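Local coordinates for Mll8374 protein (Mesorhizobium loti, PDB 3B5E), which probably hydrolyses carboxylic esters, as a serine carboxylesterase of the alpha/beta-hydrolase fold, at residues L33-G38 against L59-G64; N109-T114 against I135-A140; M129-G134 against H150-D155; L162-A167 against R193-G198. All coordinates share one frame; numbering follows the deposited sequence.

Contact 1 of 4, residues L33-G38 against L59-G64. With EDO (1,2-ethanediol), chain K.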
loop_
_atom_site.group_PDB
_atom_site.type_symbol
_atom_site.label_atom_id
_atom_site.label_comp_id
_atom_site.label_asym_id
_atom_site.label_seq_id
_atom_site.Cartn_x
_atom_site.Cartn_y
_atom_site.Cartn_z
ATOM N N LEU A 33 10.140 -2.944 -1.415
ATOM C CA LEU A 33 8.727 -2.877 -1.053
ATOM C C LEU A 33 8.518 -1.682 -0.133
ATOM O O LEU A 33 9.178 -1.562 0.922
ATOM C CB LEU A 33 8.250 -4.129 -0.309
ATOM C CG LEU A 33 7.861 -5.417 -1.047
ATOM C CD1 LEU A 33 8.980 -5.916 -1.923
ATOM C CD2 LEU A 33 7.492 -6.493 -0.016
ATOM N N PHE A 34 7.592 -0.811 -0.523
ATOM C CA PHE A 34 7.019 0.191 0.370
ATOM C C PHE A 34 5.825 -0.438 1.072
ATOM O O PHE A 34 4.961 -1.025 0.409
ATOM C CB PHE A 34 6.537 1.424 -0.394
ATOM C CG PHE A 34 7.632 2.327 -0.861
ATOM C CD1 PHE A 34 8.399 1.999 -1.969
ATOM C CD2 PHE A 34 7.869 3.523 -0.214
ATOM C CE1 PHE A 34 9.412 2.855 -2.418
ATOM C CE2 PHE A 34 8.870 4.381 -0.662
ATOM C CZ PHE A 34 9.630 4.053 -1.769
ATOM N N LEU A 35 5.825 -0.378 2.398
ATOM C CA LEU A 35 4.811 -0.986 3.247
ATOM C C LEU A 35 3.988 0.102 3.926
ATOM O O LEU A 35 4.548 1.017 4.547
ATOM C CB LEU A 35 5.458 -1.883 4.301
ATOM C CG LEU A 35 6.529 -2.878 3.884
ATOM C CD1 LEU A 35 6.998 -3.623 5.162
ATOM C CD2 LEU A 35 6.010 -3.832 2.866
ATOM N N LEU A 36 2.651 0.009 3.790
ATOM C CA LEU A 36 1.708 0.936 4.424
ATOM C C LEU A 36 0.687 0.170 5.249
ATOM O O LEU A 36 -0.237 -0.463 4.712
ATOM C CB LEU A 36 1.003 1.815 3.389
ATOM C CG LEU A 36 1.848 2.794 2.557
ATOM C CD1 LEU A 36 2.527 2.071 1.353
ATOM C CD2 LEU A 36 1.086 4.045 2.081
ATOM N N HIS A 37 0.863 0.281 6.551
ATOM C CA HIS A 37 0.088 -0.399 7.577
ATOM C C HIS A 37 -1.411 -0.047 7.620
ATOM O O HIS A 37 -1.838 0.976 7.118
ATOM C CB HIS A 37 0.759 -0.113 8.946
ATOM C CG HIS A 37 0.740 1.335 9.351
ATOM N ND1 HIS A 37 -0.392 1.957 9.840
ATOM C CD2 HIS A 37 1.699 2.297 9.297
ATOM C CE1 HIS A 37 -0.129 3.234 10.065
ATOM N NE2 HIS A 37 1.137 3.467 9.757
ATOM N N GLY A 38 -2.186 -0.906 8.288
ATOM C CA GLY A 38 -3.574 -0.624 8.592
ATOM C C GLY A 38 -3.719 0.442 9.664
ATOM O O GLY A 38 -2.766 0.773 10.382
ATOM N N LEU A 59 13.031 -2.926 2.379
ATOM C CA LEU A 59 11.737 -2.555 2.876
ATOM C C LEU A 59 11.773 -1.111 3.376
ATOM O O LEU A 59 12.632 -0.748 4.192
ATOM C CB LEU A 59 11.309 -3.490 4.014
ATOM C CG LEU A 59 11.379 -4.992 3.728
ATOM C CD1 LEU A 59 10.870 -5.731 4.955
ATOM C CD2 LEU A 59 10.600 -5.416 2.447
ATOM N N VAL A 60 10.847 -0.296 2.860
ATOM C CA VAL A 60 10.532 1.034 3.425
ATOM C C VAL A 60 9.236 0.875 4.205
ATOM O O VAL A 60 8.141 0.838 3.630
ATOM C CB VAL A 60 10.401 2.161 2.367
ATOM C CG1 VAL A 60 10.073 3.529 3.029
ATOM C CG2 VAL A 60 11.654 2.285 1.498
ATOM N N ALA A 61 9.369 0.757 5.519
ATOM C CA ALA A 61 8.224 0.580 6.401
ATOM C C ALA A 61 7.836 1.974 6.915
ATOM O O ALA A 61 8.412 2.465 7.880
ATOM C CB ALA A 61 8.577 -0.346 7.523
ATOM N N ALA A 62 6.845 2.579 6.247
ATOM C CA ALA A 62 6.430 3.954 6.488
ATOM C C ALA A 62 5.321 4.040 7.541
ATOM O O ALA A 62 4.489 3.127 7.689
ATOM C CB ALA A 62 5.989 4.589 5.200
ATOM N N ARG A 63 5.287 5.167 8.236
ATOM C CA ARG A 63 4.273 5.421 9.277
ATOM C C ARG A 63 3.336 6.541 8.864
ATOM O O ARG A 63 3.783 7.586 8.410
ATOM C CB ARG A 63 4.952 5.789 10.594
ATOM C CG ARG A 63 3.994 5.984 11.795
ATOM C CD ARG A 63 4.667 6.530 13.013
ATOM N NE ARG A 63 5.463 5.489 13.666
ATOM C CZ ARG A 63 6.019 5.598 14.865
ATOM N NH1 ARG A 63 5.925 6.713 15.564
ATOM N NH2 ARG A 63 6.678 4.572 15.367
ATOM N N GLY A 64 2.036 6.319 9.053
ATOM C CA GLY A 64 1.023 7.361 8.854
ATOM C C GLY A 64 1.222 8.572 9.757
ATOM O O GLY A 64 1.824 8.496 10.828
HETATM C C1 EDO K . 7.477 7.075 18.746
HETATM O O1 EDO K . 7.661 5.694 18.419
HETATM C C2 EDO K . 6.271 7.212 19.667
HETATM O O2 EDO K . 5.105 7.608 18.930
HETATM O O HOH W 1 3.807 0.633 7.197
#

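Contact 2 of 4, residues N109-T114 against I135-A140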
loop_
_atom_site.group_PDB
_atom_site.type_symbol
_atom_site.label_atom_id
_atom_site.label_comp_id
_atom_site.label_asym_id
_atom_site.label_seq_id
_atom_site.Cartn_x
_atom_site.Cartn_y
_atom_site.Cartn_z
ATOM N N ASN A 109 15.182 1.867 -6.590
ATOM C CA ASN A 109 14.782 1.808 -7.990
ATOM C C ASN A 109 13.283 1.666 -8.066
ATOM O O ASN A 109 12.753 0.586 -7.786
ATOM C CB ASN A 109 15.451 0.617 -8.683
ATOM C CG ASN A 109 15.363 0.705 -10.192
ATOM O OD1 ASN A 109 14.552 1.465 -10.745
ATOM N ND2 ASN A 109 16.222 -0.054 -10.870
ATOM N N LEU A 110 12.583 2.752 -8.395
ATOM C CA LEU A 110 11.122 2.700 -8.423
ATOM C C LEU A 110 10.603 1.851 -9.612
ATOM O O LEU A 110 9.459 1.433 -9.606
ATOM C CB LEU A 110 10.490 4.104 -8.351
ATOM C CG LEU A 110 10.689 4.917 -7.050
ATOM C CD1 LEU A 110 9.862 6.190 -7.075
ATOM C CD2 LEU A 110 10.345 4.132 -5.818
ATOM N N ASP A 111 11.469 1.540 -10.579
ATOM C CA ASP A 111 11.168 0.533 -11.606
ATOM C C ASP A 111 11.285 -0.895 -11.086
ATOM O O ASP A 111 11.123 -1.853 -11.849
ATOM C CB ASP A 111 12.088 0.695 -12.825
ATOM C CG ASP A 111 11.763 1.930 -13.626
ATOM O OD1 ASP A 111 10.567 2.316 -13.644
ATOM O OD2 ASP A 111 12.706 2.506 -14.218
ATOM N N HIS A 112 11.595 -1.038 -9.802
ATOM C CA HIS A 112 11.683 -2.348 -9.173
ATOM C C HIS A 112 10.978 -2.328 -7.815
ATOM O O HIS A 112 11.316 -3.107 -6.918
ATOM C CB HIS A 112 13.161 -2.763 -9.044
ATOM C CG HIS A 112 13.786 -3.153 -10.346
ATOM N ND1 HIS A 112 13.923 -4.466 -10.741
ATOM C CD2 HIS A 112 14.271 -2.400 -11.362
ATOM C CE1 HIS A 112 14.488 -4.505 -11.934
ATOM N NE2 HIS A 112 14.708 -3.265 -12.333
ATOM N N ALA A 113 10.005 -1.435 -7.658
ATOM C CA ALA A 113 9.370 -1.241 -6.371
ATOM C C ALA A 113 7.907 -1.693 -6.434
ATOM O O ALA A 113 7.266 -1.535 -7.464
ATOM C CB ALA A 113 9.453 0.197 -5.984
ATOM N N THR A 114 7.421 -2.272 -5.337
ATOM C CA THR A 114 6.018 -2.630 -5.124
ATOM C C THR A 114 5.524 -1.868 -3.927
ATOM O O THR A 114 6.242 -1.738 -2.930
ATOM C CB THR A 114 5.811 -4.128 -4.832
ATOM O OG1 THR A 114 6.333 -4.885 -5.922
ATOM C CG2 THR A 114 4.277 -4.484 -4.614
ATOM N N ILE A 135 4.379 7.226 -10.373
ATOM C CA ILE A 135 5.141 6.763 -9.215
ATOM C C ILE A 135 5.015 5.240 -9.026
ATOM O O ILE A 135 6.031 4.527 -8.979
ATOM C CB ILE A 135 4.689 7.466 -7.933
ATOM C CG1 ILE A 135 4.975 8.967 -8.058
ATOM C CG2 ILE A 135 5.401 6.865 -6.716
ATOM C CD1 ILE A 135 4.398 9.776 -6.969
ATOM N N VAL A 136 3.773 4.764 -8.932
ATOM C CA VAL A 136 3.487 3.353 -8.720
ATOM C C VAL A 136 3.491 2.572 -10.039
ATOM O O VAL A 136 2.860 2.988 -11.013
ATOM C CB VAL A 136 2.166 3.183 -7.952
ATOM C CG1 VAL A 136 1.872 1.692 -7.680
ATOM C CG2 VAL A 136 2.215 3.970 -6.637
ATOM N N ARG A 137 4.250 1.468 -10.064
ATOM C CA ARG A 137 4.237 0.480 -11.160
ATOM C C ARG A 137 3.604 -0.864 -10.762
ATOM O O ARG A 137 3.081 -1.573 -11.608
ATOM C CB ARG A 137 5.657 0.170 -11.647
ATOM C CG ARG A 137 6.291 1.227 -12.547
ATOM C CD ARG A 137 6.816 2.443 -11.760
ATOM N NE ARG A 137 7.968 3.096 -12.408
ATOM C CZ ARG A 137 8.489 4.272 -12.036
ATOM N NH1 ARG A 137 7.956 4.968 -11.035
ATOM N NH2 ARG A 137 9.548 4.769 -12.681
ATOM N N LEU A 138 3.681 -1.187 -9.476
ATOM C CA LEU A 138 3.228 -2.458 -8.920
ATOM C C LEU A 138 2.607 -2.173 -7.565
ATOM O O LEU A 138 3.235 -1.527 -6.728
ATOM C CB LEU A 138 4.405 -3.426 -8.729
ATOM C CG LEU A 138 5.171 -4.018 -9.927
ATOM C CD1 LEU A 138 6.269 -4.969 -9.433
ATOM C CD2 LEU A 138 4.230 -4.742 -10.882
ATOM N N ALA A 139 1.367 -2.617 -7.360
ATOM C CA ALA A 139 0.661 -2.389 -6.106
ATOM C C ALA A 139 0.004 -3.684 -5.643
ATOM O O ALA A 139 -0.598 -4.391 -6.446
ATOM C CB ALA A 139 -0.400 -1.326 -6.255
ATOM N N ALA A 140 0.119 -3.970 -4.358
ATOM C CA ALA A 140 -0.541 -5.117 -3.717
ATOM C C ALA A 140 -1.438 -4.528 -2.631
ATOM O O ALA A 140 -0.945 -3.918 -1.659
ATOM C CB ALA A 140 0.448 -6.082 -3.127
HETATM O O HOH W 2 5.926 0.652 -8.106
#

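Contact 3 of 4, residues M129-G134 against H150-D155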
loop_
_atom_site.group_PDB
_atom_site.type_symbol
_atom_site.label_atom_id
_atom_site.label_comp_id
_atom_site.label_asym_id
_atom_site.label_seq_id
_atom_site.Cartn_x
_atom_site.Cartn_y
_atom_site.Cartn_z
HETATM N N MSE A 129 -2.017 6.089 -6.791
HETATM C CA MSE A 129 -2.068 5.736 -8.222
HETATM C C MSE A 129 -2.968 6.673 -9.035
HETATM O O MSE A 129 -2.617 7.063 -10.140
HETATM C CB MSE A 129 -2.562 4.291 -8.431
HETATM C CG MSE A 129 -1.610 3.224 -7.924
HETATM SE SE MSE A 129 -2.506 1.446 -7.902
HETATM C CE MSE A 129 -3.266 1.589 -9.586
ATOM N N LEU A 130 -4.124 7.027 -8.477
ATOM C CA LEU A 130 -5.120 7.799 -9.212
ATOM C C LEU A 130 -4.832 9.282 -9.205
ATOM O O LEU A 130 -5.131 9.973 -10.170
ATOM C CB LEU A 130 -6.504 7.506 -8.652
ATOM C CG LEU A 130 -7.007 6.097 -9.004
ATOM C CD1 LEU A 130 -8.091 5.698 -8.029
ATOM C CD2 LEU A 130 -7.476 6.024 -10.467
ATOM N N LEU A 131 -4.207 9.763 -8.141
ATOM C CA LEU A 131 -3.957 11.182 -7.979
ATOM C C LEU A 131 -2.540 11.619 -8.409
ATOM O O LEU A 131 -2.351 12.785 -8.745
ATOM C CB LEU A 131 -4.216 11.586 -6.531
ATOM C CG LEU A 131 -5.652 11.478 -5.995
ATOM C CD1 LEU A 131 -5.685 11.666 -4.491
ATOM C CD2 LEU A 131 -6.623 12.499 -6.653
ATOM N N HIS A 132 -1.560 10.709 -8.381
ATOM C CA HIS A 132 -0.168 11.036 -8.645
ATOM C C HIS A 132 0.439 9.989 -9.521
ATOM O O HIS A 132 1.225 9.188 -9.060
ATOM C CB HIS A 132 0.601 11.163 -7.349
ATOM C CG HIS A 132 0.091 12.274 -6.500
ATOM N ND1 HIS A 132 0.458 13.580 -6.704
ATOM C CD2 HIS A 132 -0.843 12.294 -5.519
ATOM C CE1 HIS A 132 -0.179 14.353 -5.840
ATOM N NE2 HIS A 132 -0.997 13.602 -5.132
ATOM N N PRO A 133 0.044 9.983 -10.798
ATOM C CA PRO A 133 0.553 8.986 -11.711
ATOM C C PRO A 133 2.055 9.147 -11.989
ATOM O O PRO A 133 2.621 10.235 -11.864
ATOM C CB PRO A 133 -0.258 9.236 -12.981
ATOM C CG PRO A 133 -0.660 10.661 -12.894
ATOM C CD PRO A 133 -0.902 10.906 -11.456
ATOM N N GLY A 134 2.685 8.041 -12.343
ATOM C CA GLY A 134 4.085 8.028 -12.647
ATOM C C GLY A 134 4.969 7.594 -11.501
ATOM O O GLY A 134 6.182 7.625 -11.637
ATOM N N HIS A 150 -14.282 11.732 -6.052
ATOM C CA HIS A 150 -14.088 12.156 -7.426
ATOM C C HIS A 150 -12.705 11.665 -7.859
ATOM O O HIS A 150 -11.697 11.883 -7.170
ATOM C CB HIS A 150 -14.266 13.674 -7.571
ATOM C CG HIS A 150 -15.586 14.171 -7.048
ATOM N ND1 HIS A 150 -16.798 13.671 -7.484
ATOM C CD2 HIS A 150 -15.881 15.099 -6.104
ATOM C CE1 HIS A 150 -17.781 14.278 -6.841
ATOM N NE2 HIS A 150 -17.253 15.148 -5.998
ATOM N N VAL A 151 -12.688 10.919 -8.961
ATOM C CA VAL A 151 -11.473 10.308 -9.468
ATOM C C VAL A 151 -11.110 11.055 -10.726
ATOM O O VAL A 151 -11.955 11.236 -11.588
ATOM C CB VAL A 151 -11.703 8.807 -9.770
ATOM C CG1 VAL A 151 -10.416 8.146 -10.138
ATOM C CG2 VAL A 151 -12.348 8.110 -8.558
ATOM N N PRO A 152 -9.862 11.511 -10.843
ATOM C CA PRO A 152 -9.481 12.111 -12.109
ATOM C C PRO A 152 -9.379 11.055 -13.209
ATOM O O PRO A 152 -9.348 9.876 -12.908
ATOM C CB PRO A 152 -8.106 12.720 -11.828
ATOM C CG PRO A 152 -7.791 12.418 -10.435
ATOM C CD PRO A 152 -8.748 11.468 -9.885
ATOM N N ALA A 153 -9.287 11.494 -14.468
ATOM C CA ALA A 153 -9.235 10.596 -15.629
ATOM C C ALA A 153 -7.827 10.078 -15.797
ATOM O O ALA A 153 -7.225 10.242 -16.847
ATOM C CB ALA A 153 -9.650 11.338 -16.892
ATOM N N THR A 154 -7.297 9.459 -14.763
ATOM C CA THR A 154 -5.909 9.020 -14.753
ATOM C C THR A 154 -5.738 7.730 -15.532
ATOM O O THR A 154 -6.518 6.798 -15.374
ATOM C CB THR A 154 -5.424 8.811 -13.295
ATOM O OG1 THR A 154 -5.562 10.054 -12.604
ATOM C CG2 THR A 154 -3.973 8.398 -13.253
ATOM N N ASP A 155 -4.699 7.684 -16.359
ATOM C CA ASP A 155 -4.420 6.511 -17.165
ATOM C C ASP A 155 -3.447 5.631 -16.408
ATOM O O ASP A 155 -2.295 6.014 -16.228
ATOM C CB ASP A 155 -3.835 6.921 -18.526
ATOM C CG ASP A 155 -3.597 5.730 -19.459
ATOM O OD1 ASP A 155 -3.814 4.570 -19.051
ATOM O OD2 ASP A 155 -3.203 5.970 -20.625
#

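Contact 4 of 4, residues L162-A167 against R193-G198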
loop_
_atom_site.group_PDB
_atom_site.type_symbol
_atom_site.label_atom_id
_atom_site.label_comp_id
_atom_site.label_asym_id
_atom_site.label_seq_id
_atom_site.Cartn_x
_atom_site.Cartn_y
_atom_site.Cartn_z
ATOM N N LEU A 162 -2.513 -6.076 -7.650
ATOM C CA LEU A 162 -3.066 -7.242 -7.017
ATOM C C LEU A 162 -4.018 -6.737 -5.910
ATOM O O LEU A 162 -3.664 -5.816 -5.172
ATOM C CB LEU A 162 -1.947 -8.108 -6.419
ATOM C CG LEU A 162 -2.356 -9.239 -5.506
ATOM C CD1 LEU A 162 -3.034 -10.426 -6.256
ATOM C CD2 LEU A 162 -1.120 -9.697 -4.730
ATOM N N ILE A 163 -5.211 -7.347 -5.816
ATOM C CA ILE A 163 -6.187 -7.104 -4.751
ATOM C C ILE A 163 -6.476 -8.431 -4.079
ATOM O O ILE A 163 -6.698 -9.460 -4.779
ATOM C CB ILE A 163 -7.507 -6.474 -5.315
ATOM C CG1 ILE A 163 -7.238 -5.065 -5.853
ATOM C CG2 ILE A 163 -8.625 -6.521 -4.255
ATOM C CD1 ILE A 163 -8.380 -4.523 -6.711
ATOM N N ILE A 164 -6.404 -8.468 -2.740
ATOM C CA ILE A 164 -6.835 -9.650 -2.011
ATOM C C ILE A 164 -7.939 -9.297 -1.038
ATOM O O ILE A 164 -7.720 -8.536 -0.084
ATOM C CB ILE A 164 -5.711 -10.311 -1.249
ATOM C CG1 ILE A 164 -4.486 -10.500 -2.140
ATOM C CG2 ILE A 164 -6.215 -11.679 -0.651
ATOM C CD1 ILE A 164 -3.375 -11.312 -1.479
ATOM N N ALA A 165 -9.134 -9.812 -1.338
ATOM C CA ALA A 165 -10.345 -9.643 -0.560
ATOM C C ALA A 165 -10.521 -10.830 0.344
ATOM O O ALA A 165 -10.171 -11.967 0.019
ATOM C CB ALA A 165 -11.573 -9.523 -1.477
ATOM N N GLY A 166 -11.167 -10.579 1.475
ATOM C CA GLY A 166 -11.486 -11.672 2.364
ATOM C C GLY A 166 -12.946 -12.091 2.234
ATOM O O GLY A 166 -13.835 -11.284 2.392
ATOM N N ALA A 167 -13.205 -13.378 2.003
ATOM C CA ALA A 167 -14.612 -13.901 1.882
ATOM C C ALA A 167 -15.397 -13.665 3.154
ATOM O O ALA A 167 -16.608 -13.445 3.115
ATOM C CB ALA A 167 -14.604 -15.458 1.587
ATOM N N ARG A 193 -8.253 -11.461 -6.039
ATOM C CA ARG A 193 -8.491 -12.749 -5.377
ATOM C C ARG A 193 -9.463 -12.573 -4.230
ATOM O O ARG A 193 -9.515 -11.509 -3.597
ATOM C CB ARG A 193 -7.196 -13.355 -4.784
ATOM C CG ARG A 193 -6.023 -13.355 -5.692
ATOM C CD ARG A 193 -6.234 -14.197 -6.921
ATOM N NE ARG A 193 -5.078 -14.121 -7.794
ATOM C CZ ARG A 193 -4.016 -14.917 -7.687
ATOM N NH1 ARG A 193 -3.979 -15.913 -6.822
ATOM N NH2 ARG A 193 -2.988 -14.739 -8.496
ATOM N N ILE A 194 -10.229 -13.625 -3.967
ATOM C CA ILE A 194 -11.009 -13.756 -2.732
ATOM C C ILE A 194 -10.490 -14.995 -2.038
ATOM O O ILE A 194 -10.456 -16.059 -2.667
ATOM C CB ILE A 194 -12.527 -13.943 -2.974
ATOM C CG1 ILE A 194 -13.156 -12.770 -3.737
ATOM C CG2 ILE A 194 -13.260 -14.160 -1.631
ATOM C CD1 ILE A 194 -14.553 -13.080 -4.393
ATOM N N ILE A 195 -10.091 -14.868 -0.764
ATOM C CA ILE A 195 -9.562 -15.987 0.021
ATOM C C ILE A 195 -10.527 -16.208 1.178
ATOM O O ILE A 195 -11.383 -15.354 1.419
ATOM C CB ILE A 195 -8.064 -15.761 0.465
ATOM C CG1 ILE A 195 -7.863 -14.504 1.336
ATOM C CG2 ILE A 195 -7.124 -15.722 -0.766
ATOM C CD1 ILE A 195 -6.446 -14.457 2.096
ATOM N N PRO A 196 -10.479 -17.370 1.829
ATOM C CA PRO A 196 -11.450 -17.634 2.919
ATOM C C PRO A 196 -11.329 -16.748 4.164
ATOM O O PRO A 196 -12.255 -16.711 4.978
ATOM C CB PRO A 196 -11.205 -19.114 3.267
ATOM C CG PRO A 196 -10.526 -19.679 2.011
ATOM C CD PRO A 196 -9.686 -18.567 1.489
ATOM N N SER A 197 -10.216 -16.040 4.284
ATOM C CA SER A 197 -9.956 -15.136 5.411
ATOM C C SER A 197 -10.969 -14.019 5.573
ATOM O O SER A 197 -11.734 -13.679 4.652
ATOM C CB SER A 197 -8.544 -14.529 5.274
ATOM O OG SER A 197 -7.630 -15.577 5.323
ATOM N N GLY A 198 -11.012 -13.472 6.784
ATOM C CA GLY A 198 -11.720 -12.238 7.033
ATOM C C GLY A 198 -10.906 -11.000 6.721
ATOM O O GLY A 198 -10.118 -10.956 5.770
#

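Contact 1 of 4, residues L33-G38 against L59-G64
V60 lies over one face of the F34 ring, displaced toward the rim, with V60 CB 4.2 Å from the ring centroid in a CH-pi contact; F115 also stacks with this phenyl. The H37 imidazole is engaged at its edge, where R63 CA lies in the ring plane and A62 O comes to 3.3 Å from H37 CD2; the W74 ring meets this imidazole with planes about 40° apart. At the edge of the R63 guanidinium an ethanediol, probably from the crystallisation liquor, is weakly bonded, and R63 NE forms a salt bridge with E43. G64 N donates to H37 NE2 at 3.1 Å, almost straight (175°) though from 20° out of the ring plane, while H37 ND1 donates to G38 O at 2.7 Å. Two bonds thus fix the ring's rotation, a task suited to histidine. An alanine here would probably leave G64 N without its acceptor and G38 O without this donor. L33 CB packs 3.8 Å from L59 CD2, and V60 N to L33 O and L35 N to V60 O are regular parallel bonds. The strands belong to a beta-alpha-beta unit, and H37-G38 resembles the His-Gly motif beside the oxyanion hole of alpha/beta hydrolases.

Contact 2 of 4, residues N109-T114 against I135-A140
The charged interaction joins D111 to R137. One carboxylate oxygen, D111 OD1, takes R137 NH2 at 2.8 Å in a salt bridge and R137 NE at 3.0 Å in a weak bond, so a single oxygen is shared by two N-H groups. The fit is bent: the angle at the NH2 hydrogen is only 132°, NH2 meets OD1 from above the carboxylate plane, and the carboxylate and guanidinium planes stand 69° apart. The arginine chain bends at its second torsion (chi2 78°), which swings CD close to L110 O. The L110 methylene rests against the guanidinium, L110 CB lying 3.8 Å from R137 NH1.

Among the neutral polar contacts, R137 NH1 donates to I135 O at 2.9 Å, nearly within the guanidinium plane, while L110 O lies over one guanidinium face. The N109 side chain makes an Asx turn, OD1 accepting from D111 N. One water donates to A113 O and accepts from R137 N, joining the backbones just before the strands pair.

Van der Waals packing follows farther along. The L138 CD1 methyl meets the hydroxyl oxygen T114 OG1 at 3.5 Å where the two side chains cross obliquely, and T114 CG2 supplies the hydrocarbon contact, 4.4 Å from A140 CB; W212 covers both T114 and L138.

Arginine suits its place because a planar, multi-donor group can serve an aspartate and a backbone carbonyl together. With D111 exposed, the salt bridge is probably screened by solvent, and the pinning of the guanidinium rests also on I135 O.

Contact 3 of 4, residues M129-G134 against H150-D155
L130 lays its CD2 methyl against V151 CG1 at 3.6 Å, with CD1 of the same leucine also in reach of that methyl at 4.0 Å. The branched end of leucine thus straddles one methyl of valine. V151 CG1 stands anti to the backbone N (chi1 -173°), which presents it to L130. Beside this pair, L131 CD2 packs on the rigid ring of P152, 4.0 Å from P152 CG, the two side chains crossing at about a right angle; P152 CG also lies 3.6 Å from L130 O.

T154 adds the polar link. Its OG1 donates to L130 O, a carbonyl in the last turn of the helix; the modelled separation of OG1 and O, 2.5 Å, is very short and is best taken with caution. The methyl of the same threonine, CG2, packs on P133 CB at 3.8 Å and also touches the backbone O of M129, a selenomethionine, at 3.6 Å. Threonine suits the place because it offers a hydroxyl and a methyl at once. Between P152 and T154 the chain makes an inverse gamma turn centred on A153.

The arrangement ties the C-terminal end of helix 120-131, which follows the probable nucleophile elbow of this hydrolase fold, to the loop leading into strand 160-166.

Contact 4 of 4, residues L162-A167 against R193-G198
I164 and I195 form the tightly packed part, I164 CG2 touching I195 CG1 at 3.8 Å and I195 CD1 at 3.9 Å. The first torsion of I195 (60°) places CG1 between the backbone N and carbonyl carbon, next to I164, and I208 of helix 203-214 packs on both isoleucines. An alanine at I195 would probably open a gap beside I164 CG2 and I208, leaving those groups short of apolar contact. Close by, G166 CA lies only 3.1 Å from S197 O, where a side chain on G166 would collide, so glycine fits.

Parallel backbone bonds hold the strands: R193 N to I163 O, A165 N to R193 O and I195 N to A165 O, with A167 N to I195 O (2.8 Å) nearly along the C=O axis.

On the other face A165 is buried against V176, and its CB is a long 4.3 Å from I194 CG1. The solvent side begins with exposed I194 and A167, where I194 CG2 meets A167 CB at 3.7 Å. R193, partly exposed, shares the face of I164 and I195 at the sheet's outer edge; its chain bends at the second torsion, and its NE pairs with D191 in a salt bridge.

The strand ends lie just before D169 and H199, which probably form a triad with S119. Buried hydrocarbon and regular backbone bonds carry the contact, while the charge stays at the edge.

Overall arrangement
From the N terminus, contact 1 comes first: it closes the strand 32-36, helix 47-53, strand 58-62 unit before any other opens. Contact 2 closes the next unit, round helix 120-131, and contact 3 crosses it, because 129-134 lies inside its loop and 150-155 beyond; V136 and A139 pack on M129 where the two meet. Contact 4 follows in series, closing strand 160-166, helix 176-185 and strand 189-195. Three of the four lie in one mixed sheet: F34 N probably bonds T114 O between contacts 1 and 2, and A139 O probably bonds L162 N between 2 and 4. Contact 3 ties a helix end to a loop outside the sheet.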